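Long-range contacts in carbohydrate binding protein (Flavobacterium johnsoniae, PDB 3HZB), which binds calcium ions through the betagamma-crystallin domain crystallised here, one piece of a longer protein that probably also binds carbohydrate: residues D22-R27 with D54-G59; D37-R42 with W75-S80; I50-D55 with V79-V84. All blocks are in the same frame, centred on the assembly; numbering follows the deposited sequence.

Interaction 1. Residues D22-R27 with D54-G59; sequences DYNLAR and DDNFGG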
loop_
_atom_site.group_PDB
_atom_site.type_symbol
_atom_site.label_atom_id
_atom_site.label_comp_id
_atom_site.label_asym_id
_atom_site.label_seq_id
_atom_site.Cartn_x
_atom_site.Cartn_y
_atom_site.Cartn_z
ATOM N N ASP B 22 -2.641 -13.527 14.907
ATOM C CA ASP B 22 -1.547 -13.057 15.746
ATOM C C ASP B 22 -0.264 -13.833 15.490
ATOM O O ASP B 22 -0.267 -15.063 15.448
ATOM C CB ASP B 22 -1.941 -13.165 17.220
ATOM C CG ASP B 22 -3.235 -12.431 17.529
ATOM O OD1 ASP B 22 -3.420 -11.310 17.008
ATOM O OD2 ASP B 22 -4.066 -12.972 18.295
ATOM N N TYR B 23 0.829 -13.100 15.323
ATOM C CA TYR B 23 2.118 -13.707 15.047
ATOM C C TYR B 23 3.194 -13.372 16.069
ATOM O O TYR B 23 3.744 -12.267 16.057
ATOM C CB TYR B 23 2.627 -13.277 13.665
ATOM C CG TYR B 23 1.772 -13.716 12.504
ATOM C CD1 TYR B 23 0.566 -13.076 12.217
ATOM C CD2 TYR B 23 2.165 -14.779 11.690
ATOM C CE1 TYR B 23 -0.227 -13.481 11.149
ATOM C CE2 TYR B 23 1.377 -15.195 10.621
ATOM C CZ TYR B 23 0.183 -14.538 10.357
ATOM O OH TYR B 23 -0.597 -14.939 9.301
ATOM N N ASN B 24 3.487 -14.305 16.971
ATOM C CA ASN B 24 4.566 -14.064 17.914
ATOM C C ASN B 24 5.838 -14.394 17.135
ATOM O O ASN B 24 5.760 -14.804 15.975
ATOM C CB ASN B 24 4.429 -14.920 19.190
ATOM C CG ASN B 24 4.303 -16.418 18.918
ATOM O OD1 ASN B 24 3.991 -17.188 19.830
ATOM N ND2 ASN B 24 4.548 -16.836 17.688
ATOM N N LEU B 25 7.007 -14.208 17.740
ATOM C CA LEU B 25 8.246 -14.481 17.022
ATOM C C LEU B 25 8.318 -15.925 16.519
ATOM O O LEU B 25 8.819 -16.185 15.431
ATOM C CB LEU B 25 9.453 -14.161 17.906
ATOM C CG LEU B 25 10.830 -14.275 17.241
ATOM C CD1 LEU B 25 10.887 -13.426 15.973
ATOM C CD2 LEU B 25 11.892 -13.824 18.229
ATOM N N ALA B 26 7.809 -16.861 17.310
ATOM C CA ALA B 26 7.820 -18.257 16.907
ATOM C C ALA B 26 7.085 -18.422 15.583
ATOM O O ALA B 26 7.595 -19.062 14.659
ATOM C CB ALA B 26 7.167 -19.124 17.985
ATOM N N ARG B 27 5.895 -17.835 15.476
ATOM C CA ARG B 27 5.128 -17.957 14.244
ATOM C C ARG B 27 5.812 -17.243 13.083
ATOM O O ARG B 27 5.773 -17.726 11.951
ATOM C CB ARG B 27 3.702 -17.425 14.423
ATOM C CG ARG B 27 2.768 -17.861 13.299
ATOM C CD ARG B 27 1.324 -17.433 13.545
ATOM N NE ARG B 27 0.450 -17.888 12.465
ATOM C CZ ARG B 27 -0.826 -17.539 12.329
ATOM N NH1 ARG B 27 -1.396 -16.722 13.208
ATOM N NH2 ARG B 27 -1.532 -18.009 11.309
ATOM N N ASP B 54 8.474 -5.920 21.216
ATOM C CA ASP B 54 8.906 -7.171 21.821
ATOM C C ASP B 54 8.062 -8.359 21.396
ATOM O O ASP B 54 7.011 -8.195 20.779
ATOM C CB ASP B 54 8.891 -7.037 23.350
ATOM C CG ASP B 54 9.749 -5.882 23.842
ATOM O OD1 ASP B 54 10.779 -5.589 23.200
ATOM O OD2 ASP B 54 9.404 -5.275 24.879
ATOM N N ASP B 55 8.534 -9.559 21.723
ATOM C CA ASP B 55 7.809 -10.775 21.376
ATOM C C ASP B 55 6.539 -10.848 22.219
ATOM O O ASP B 55 6.401 -10.143 23.219
ATOM C CB ASP B 55 8.689 -12.005 21.635
ATOM C CG ASP B 55 8.104 -13.286 21.059
ATOM O OD1 ASP B 55 7.147 -13.212 20.262
ATOM O OD2 ASP B 55 8.618 -14.377 21.393
ATOM N N ASN B 56 5.609 -11.692 21.795
ATOM C CA ASN B 56 4.359 -11.874 22.510
ATOM C C ASN B 56 3.581 -10.575 22.683
ATOM O O ASN B 56 2.914 -10.361 23.700
ATOM C CB ASN B 56 4.640 -12.531 23.861
ATOM C CG ASN B 56 5.361 -13.853 23.708
ATOM O OD1 ASN B 56 4.936 -14.711 22.932
ATOM N ND2 ASN B 56 6.458 -14.025 24.438
ATOM N N PHE B 57 3.691 -9.712 21.675
ATOM C CA PHE B 57 2.975 -8.446 21.628
ATOM C C PHE B 57 3.283 -7.508 22.790
ATOM O O PHE B 57 2.409 -6.782 23.278
ATOM C CB PHE B 57 1.482 -8.761 21.530
ATOM C CG PHE B 57 1.198 -9.971 20.676
ATOM C CD1 PHE B 57 0.595 -11.102 21.216
ATOM C CD2 PHE B 57 1.627 -10.012 19.348
ATOM C CE1 PHE B 57 0.428 -12.261 20.451
ATOM C CE2 PHE B 57 1.465 -11.163 18.578
ATOM C CZ PHE B 57 0.867 -12.291 19.131
ATOM N N GLY B 58 4.541 -7.518 23.220
ATOM C CA GLY B 58 4.955 -6.663 24.315
ATOM C C GLY B 58 5.655 -5.411 23.830
ATOM O O GLY B 58 6.027 -5.319 22.658
ATOM N N GLY B 59 5.834 -4.443 24.726
ATOM C CA GLY B 59 6.499 -3.204 24.362
ATOM C C GLY B 59 5.665 -2.253 23.518
ATOM O O GLY B 59 4.451 -2.424 23.379
HETATM O O HOH W 1 7.515 -16.524 20.278
#
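D55 meets the start of helix 25-29 with its carboxylate. Its CG lies anti to the backbone N (chi1 -169°), and OD1 accepts the backbone N-H of L25 in an almost straight bond, L25 N to D55 OD1 2.7 Å. D55 OD1 also accepts from N56 N at 2.7 Å, and the two donors come from opposite faces of the carboxylate plane. OD2 works through water 1, which donates to it and accepts from A26 N. Two N-H groups of the helix's first turn are answered by one acid, one directly, the other through the water, and its negative charge would be expected to suit that helix end; N24 sits at the N-cap. In the sequence, Y52, F57 and G59 follow the aromatic-x4-aromatic-x-Gly signature of the folded hairpin in betagamma-crystallin Greek keys, and this contact ties that hairpin to edge strand 21-23. F57 approaches the strand obliquely: its CZ touches D22 CB at 3.5 Å and its CE2 lies 3.6 Å from Y23 O. D22 OD1 turns to R83 in a salt bridge. R27 NH1 sits 3.9 Å above the Y23 ring plane, over its centre, and donates to D22 O at 3.0 Å.

Interaction 2. Residues D37-R42 with W75-S80; sequences DISSLR and WNDKVS. With CA (calcium ion), chain L; CA (calcium ion), chain M.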
loop_
_atom_site.group_PDB
_atom_site.type_symbol
_atom_site.label_atom_id
_atom_site.label_comp_id
_atom_site.label_asym_id
_atom_site.label_seq_id
_atom_site.Cartn_x
_atom_site.Cartn_y
_atom_site.Cartn_z
ATOM N N ASP B 37 14.272 -7.686 12.090
ATOM C CA ASP B 37 14.734 -7.820 10.712
ATOM C C ASP B 37 13.829 -7.192 9.653
ATOM O O ASP B 37 14.300 -6.819 8.589
ATOM C CB ASP B 37 14.903 -9.316 10.413
ATOM C CG ASP B 37 15.708 -9.588 9.155
ATOM O OD1 ASP B 37 15.231 -10.372 8.312
ATOM O OD2 ASP B 37 16.819 -9.039 9.019
ATOM N N ILE B 38 12.533 -7.090 9.921
ATOM C CA ILE B 38 11.619 -6.517 8.935
ATOM C C ILE B 38 11.926 -5.049 8.638
ATOM O O ILE B 38 12.228 -4.275 9.549
ATOM C CB ILE B 38 10.152 -6.671 9.404
ATOM C CG1 ILE B 38 9.802 -8.161 9.492
ATOM C CG2 ILE B 38 9.209 -5.959 8.438
ATOM C CD1 ILE B 38 8.444 -8.451 10.128
ATOM N N SER B 39 11.859 -4.673 7.359
ATOM C CA SER B 39 12.137 -3.295 6.946
ATOM C C SER B 39 11.053 -2.617 6.113
ATOM O O SER B 39 11.012 -1.392 6.030
ATOM C CB SER B 39 13.458 -3.228 6.189
ATOM O OG SER B 39 14.530 -3.376 7.089
ATOM N N SER B 40 10.197 -3.398 5.472
ATOM C CA SER B 40 9.112 -2.807 4.695
ATOM C C SER B 40 7.924 -3.756 4.693
ATOM O O SER B 40 8.068 -4.946 4.997
ATOM C CB SER B 40 9.562 -2.474 3.258
ATOM O OG SER B 40 9.923 -3.619 2.509
ATOM N N LEU B 41 6.746 -3.223 4.383
ATOM C CA LEU B 41 5.535 -4.031 4.369
ATOM C C LEU B 41 4.523 -3.569 3.342
ATOM O O LEU B 41 4.344 -2.375 3.127
ATOM C CB LEU B 41 4.818 -3.986 5.721
ATOM C CG LEU B 41 5.481 -4.246 7.067
ATOM C CD1 LEU B 41 6.296 -3.037 7.500
ATOM C CD2 LEU B 41 4.379 -4.513 8.086
ATOM N N ARG B 42 3.855 -4.528 2.716
ATOM C CA ARG B 42 2.795 -4.209 1.775
ATOM C C ARG B 42 1.538 -4.567 2.550
ATOM O O ARG B 42 1.473 -5.618 3.190
ATOM C CB ARG B 42 2.871 -5.072 0.516
ATOM C CG ARG B 42 3.888 -4.619 -0.518
ATOM C CD ARG B 42 3.845 -5.546 -1.721
ATOM N NE ARG B 42 4.902 -5.267 -2.689
ATOM C CZ ARG B 42 4.850 -4.311 -3.610
ATOM N NH1 ARG B 42 3.784 -3.524 -3.704
ATOM N NH2 ARG B 42 5.871 -4.142 -4.441
ATOM N N TRP B 75 11.419 1.716 14.230
ATOM C CA TRP B 75 10.867 0.409 13.909
ATOM C C TRP B 75 11.639 -0.498 12.974
ATOM O O TRP B 75 11.365 -1.695 12.920
ATOM C CB TRP B 75 9.443 0.573 13.385
ATOM C CG TRP B 75 8.521 0.981 14.468
ATOM C CD1 TRP B 75 8.160 2.253 14.810
ATOM C CD2 TRP B 75 7.899 0.114 15.419
ATOM N NE1 TRP B 75 7.349 2.231 15.920
ATOM C CE2 TRP B 75 7.173 0.931 16.315
ATOM C CE3 TRP B 75 7.886 -1.276 15.604
ATOM C CZ2 TRP B 75 6.440 0.403 17.382
ATOM C CZ3 TRP B 75 7.156 -1.802 16.667
ATOM C CH2 TRP B 75 6.442 -0.963 17.541
ATOM N N ASN B 76 12.596 0.051 12.238
ATOM C CA ASN B 76 13.367 -0.772 11.316
ATOM C C ASN B 76 14.249 -1.757 12.075
ATOM O O ASN B 76 14.973 -1.375 12.993
ATOM C CB ASN B 76 14.241 0.094 10.414
ATOM C CG ASN B 76 14.967 -0.723 9.378
ATOM O OD1 ASN B 76 14.341 -1.412 8.573
ATOM N ND2 ASN B 76 16.294 -0.664 9.395
ATOM N N ASP B 77 14.184 -3.026 11.682
ATOM C CA ASP B 77 14.968 -4.072 12.331
ATOM C C ASP B 77 14.706 -4.120 13.830
ATOM O O ASP B 77 15.626 -4.329 14.617
ATOM C CB ASP B 77 16.463 -3.847 12.091
ATOM C CG ASP B 77 16.833 -3.956 10.633
ATOM O OD1 ASP B 77 16.054 -4.582 9.890
ATOM O OD2 ASP B 77 17.894 -3.435 10.231
ATOM N N LYS B 78 13.448 -3.931 14.217
ATOM C CA LYS B 78 13.078 -3.943 15.623
ATOM C C LYS B 78 11.805 -4.742 15.900
ATOM O O LYS B 78 11.490 -5.018 17.043
ATOM C CB LYS B 78 12.875 -2.507 16.127
ATOM C CG LYS B 78 14.132 -1.656 16.170
ATOM C CD LYS B 78 15.113 -2.184 17.203
ATOM C CE LYS B 78 16.360 -1.320 17.293
ATOM N NZ LYS B 78 17.352 -1.919 18.232
ATOM N N VAL B 79 11.063 -5.111 14.865
ATOM C CA VAL B 79 9.821 -5.849 15.085
ATOM C C VAL B 79 10.056 -7.269 15.595
ATOM O O VAL B 79 10.852 -8.021 15.023
ATOM C CB VAL B 79 8.975 -5.882 13.793
ATOM C CG1 VAL B 79 7.716 -6.715 14.009
ATOM C CG2 VAL B 79 8.590 -4.455 13.400
ATOM N N SER B 80 9.364 -7.624 16.680
ATOM C CA SER B 80 9.486 -8.948 17.290
ATOM C C SER B 80 8.199 -9.760 17.289
ATOM O O SER B 80 8.221 -10.970 17.518
ATOM C CB SER B 80 10.014 -8.825 18.715
ATOM O OG SER B 80 11.384 -8.484 18.686
HETATM CA CA CA L . 15.974 -5.373 7.478
HETATM CA CA CA M . 12.551 -6.229 19.004
HETATM O O HOH W 2 17.877 -7.084 7.922
HETATM O O HOH W 3 11.433 -8.450 12.275
HETATM O O HOH W 4 11.325 -4.372 12.024
HETATM O O HOH W 5 17.801 -3.483 7.639
HETATM O O HOH W 6 17.574 -4.705 5.317
HETATM O O HOH W 7 12.916 -3.703 19.729
HETATM O O HOH W 8 15.073 -6.248 20.249
#
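I38 O is gripped by two donors: D77 N, 3.2 Å away and tilted 25° from the carbonyl plane, and water 4, which also donates to W75 O and accepts from V79 N. The arrangement belongs to the paired calcium motifs of betagamma-crystallins, N-D-D-I-S-S ending at S40 and N-D-K-V-S-S ending at S81, each lending ligands to the other's site. At one calcium ion, D37 O and S39 OG from the first motif meet D77 OD1 from the second, D77 OD1 lying 2.5 Å from the metal; K7 and three waters complete the shell. D77 reaches it with CG anti to the carbonyl carbon (chi1 -64°), while its OD2 accepts from metal-bound water 5. Water 2 likewise joins the metal to D37 OD2. S39 OG also donates to N76 OD1, though the modelled length is very short and doubtful in detail. At the other calcium ion, K78 O and S80 OG bind together with D36 and Q53. I38 CD1 packs on V79 CG1 at 4.3 Å, both side chains buried. Water 3 bridges the same two residues, accepting from I38 N at 2.9 Å and donating to V79 O at 2.8 Å.

Interaction 3. Residues I50-D55 with V79-V84; sequences ILYQDD and VSSIRV. With CA (calcium ion), chain M.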
loop_
_atom_site.group_PDB
_atom_site.type_symbol
_atom_site.label_atom_id
_atom_site.label_comp_id
_atom_site.label_asym_id
_atom_site.label_seq_id
_atom_site.Cartn_x
_atom_site.Cartn_y
_atom_site.Cartn_z
ATOM N N ILE B 50 -0.405 -4.438 13.222
ATOM C CA ILE B 50 -0.028 -3.767 14.455
ATOM C C ILE B 50 1.341 -4.348 14.788
ATOM O O ILE B 50 1.465 -5.556 15.011
ATOM C CB ILE B 50 -0.973 -4.102 15.622
ATOM C CG1 ILE B 50 -2.426 -3.785 15.246
ATOM C CG2 ILE B 50 -0.533 -3.333 16.855
ATOM C CD1 ILE B 50 -2.668 -2.333 14.881
ATOM N N LEU B 51 2.364 -3.502 14.809
ATOM C CA LEU B 51 3.714 -3.969 15.102
ATOM C C LEU B 51 4.023 -3.816 16.581
ATOM O O LEU B 51 3.554 -2.880 17.226
ATOM C CB LEU B 51 4.742 -3.167 14.297
ATOM C CG LEU B 51 4.495 -2.999 12.793
ATOM C CD1 LEU B 51 5.651 -2.212 12.189
ATOM C CD2 LEU B 51 4.365 -4.357 12.121
ATOM N N TYR B 52 4.816 -4.741 17.109
ATOM C CA TYR B 52 5.216 -4.705 18.511
ATOM C C TYR B 52 6.738 -4.789 18.612
ATOM O O TYR B 52 7.381 -5.544 17.880
ATOM C CB TYR B 52 4.588 -5.876 19.274
ATOM C CG TYR B 52 3.077 -5.830 19.336
ATOM C CD1 TYR B 52 2.417 -5.219 20.405
ATOM C CD2 TYR B 52 2.304 -6.377 18.313
ATOM C CE1 TYR B 52 1.019 -5.157 20.450
ATOM C CE2 TYR B 52 0.909 -6.317 18.345
ATOM C CZ TYR B 52 0.275 -5.706 19.418
ATOM O OH TYR B 52 -1.100 -5.642 19.448
ATOM N N GLN B 53 7.311 -4.011 19.523
ATOM C CA GLN B 53 8.751 -4.018 19.711
ATOM C C GLN B 53 9.224 -5.352 20.284
ATOM O O GLN B 53 10.248 -5.870 19.881
ATOM C CB GLN B 53 9.175 -2.892 20.662
ATOM C CG GLN B 53 9.105 -1.482 20.090
ATOM C CD GLN B 53 10.219 -1.187 19.099
ATOM O OE1 GLN B 53 11.365 -1.603 19.289
ATOM N NE2 GLN B 53 9.894 -0.446 18.049
ATOM N N ASP B 54 8.474 -5.920 21.216
ATOM C CA ASP B 54 8.906 -7.171 21.821
ATOM C C ASP B 54 8.062 -8.359 21.396
ATOM O O ASP B 54 7.011 -8.195 20.779
ATOM C CB ASP B 54 8.891 -7.037 23.350
ATOM C CG ASP B 54 9.749 -5.882 23.842
ATOM O OD1 ASP B 54 10.779 -5.589 23.200
ATOM O OD2 ASP B 54 9.404 -5.275 24.879
ATOM N N ASP B 55 8.534 -9.559 21.723
ATOM C CA ASP B 55 7.809 -10.775 21.376
ATOM C C ASP B 55 6.539 -10.848 22.219
ATOM O O ASP B 55 6.401 -10.143 23.219
ATOM C CB ASP B 55 8.689 -12.005 21.635
ATOM C CG ASP B 55 8.104 -13.286 21.059
ATOM O OD1 ASP B 55 7.147 -13.212 20.262
ATOM O OD2 ASP B 55 8.618 -14.377 21.393
ATOM N N VAL B 79 11.063 -5.111 14.865
ATOM C CA VAL B 79 9.821 -5.849 15.085
ATOM C C VAL B 79 10.056 -7.269 15.595
ATOM O O VAL B 79 10.852 -8.021 15.023
ATOM C CB VAL B 79 8.975 -5.882 13.793
ATOM C CG1 VAL B 79 7.716 -6.715 14.009
ATOM C CG2 VAL B 79 8.590 -4.455 13.400
ATOM N N SER B 80 9.364 -7.624 16.680
ATOM C CA SER B 80 9.486 -8.948 17.290
ATOM C C SER B 80 8.199 -9.760 17.289
ATOM O O SER B 80 8.221 -10.970 17.518
ATOM C CB SER B 80 10.014 -8.825 18.715
ATOM O OG SER B 80 11.384 -8.484 18.686
ATOM N N SER B 81 7.076 -9.088 17.055
ATOM C CA SER B 81 5.784 -9.755 16.965
ATOM C C SER B 81 4.818 -8.840 16.227
ATOM O O SER B 81 4.986 -7.615 16.214
ATOM C CB SER B 81 5.240 -10.150 18.350
ATOM O OG SER B 81 5.083 -9.044 19.210
ATOM N N ILE B 82 3.820 -9.445 15.595
ATOM C CA ILE B 82 2.850 -8.703 14.803
ATOM C C ILE B 82 1.456 -9.291 14.905
ATOM O O ILE B 82 1.288 -10.499 15.085
ATOM C CB ILE B 82 3.234 -8.740 13.306
ATOM C CG1 ILE B 82 4.636 -8.168 13.107
ATOM C CG2 ILE B 82 2.214 -7.977 12.480
ATOM C CD1 ILE B 82 5.154 -8.327 11.690
ATOM N N ARG B 83 0.458 -8.424 14.781
ATOM C CA ARG B 83 -0.929 -8.843 14.799
ATOM C C ARG B 83 -1.585 -8.181 13.600
ATOM O O ARG B 83 -1.435 -6.975 13.382
ATOM C CB ARG B 83 -1.619 -8.424 16.099
ATOM C CG ARG B 83 -1.095 -9.166 17.323
ATOM C CD ARG B 83 -1.804 -8.718 18.578
ATOM N NE ARG B 83 -3.237 -8.982 18.512
ATOM C CZ ARG B 83 -4.168 -8.103 18.865
ATOM N NH1 ARG B 83 -3.807 -6.902 19.305
ATOM N NH2 ARG B 83 -5.455 -8.424 18.780
ATOM N N VAL B 84 -2.277 -8.991 12.808
ATOM C CA VAL B 84 -2.963 -8.521 11.619
ATOM C C VAL B 84 -4.451 -8.496 11.940
ATOM O O VAL B 84 -5.010 -9.498 12.385
ATOM C CB VAL B 84 -2.707 -9.471 10.428
ATOM C CG1 VAL B 84 -3.426 -8.964 9.190
ATOM C CG2 VAL B 84 -1.206 -9.575 10.162
HETATM CA CA CA M . 12.551 -6.229 19.004
HETATM O O HOH W 7 12.916 -3.703 19.729
HETATM O O HOH W 9 12.768 -6.386 21.715
HETATM O O HOH W 8 15.073 -6.248 20.249
#
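Y52 and R83 both carry CG anti to the carbonyl carbon, and a bend at chi3 (61°) turns R83 NE out of line with the extended chain before it. The aliphatic part of R83 lies against the tyrosine, with R83 CD 3.6 Å from Y52 CE2, and R83 NH1 donates to Y52 OH at 3.0 Å. That hydroxyl lies in the guanidinium plane, R83 NE being held by D22. S81 has OG between its backbone N and carbonyl carbon (chi1 59°) and donates to D54 O at 2.6 Å, accepting from F57 N and pinning the turn after the strand.

In antiparallel strands 47-52 and 81-86, I50 and R83 form a hydrogen-bonded pair, I50 N to R83 O being 2.7 Å, and Y52 with S81 another; I82 CA gives a C-H contact to I50 O. On the face opposite Y52, L51 CD2 lies beside I82 CG1 at 3.9 Å, and L51 CD1 meets V79 CG2, crossing it at about a right angle. Next, S80 N donates almost straight to Y52 O (178°). Q53 O and S80 OG then converge on one calcium ion, Q53 O at 2.5 Å, and N35 ND2 also hydrogen-bonds to S80 OG. D54 OD1 and Q53 OE1 accept from shell waters, and Q53 NE2 donates to T74 O. The pairing thus ends at one of the calcium sites of this betagamma-crystallin domain.

How the interactions relate
From the N terminus, strand 21-23 and the start of helix 25-29 come first, and interaction 1 closes a loop from there to the hairpin turn at 54-59. The chain reaches 37-42 inside that loop and leaves it before 75-80, so interaction 2 crosses interaction 1. Interaction 3 begins where interaction 1 ends, sharing D54 and D55, and finishes where interaction 2 ends, sharing V79 and S80. It pairs the four-stranded sheet's two middle strands, whereas interaction 1 brings the turn beyond strand 47-52 onto strand 21-23, itself paired with 81-86 through Y23 and I82. Interaction 2 joins the approach to strand 40-43, in the other sheet, to the loop before 81-86, and shares a calcium ion with interaction 3.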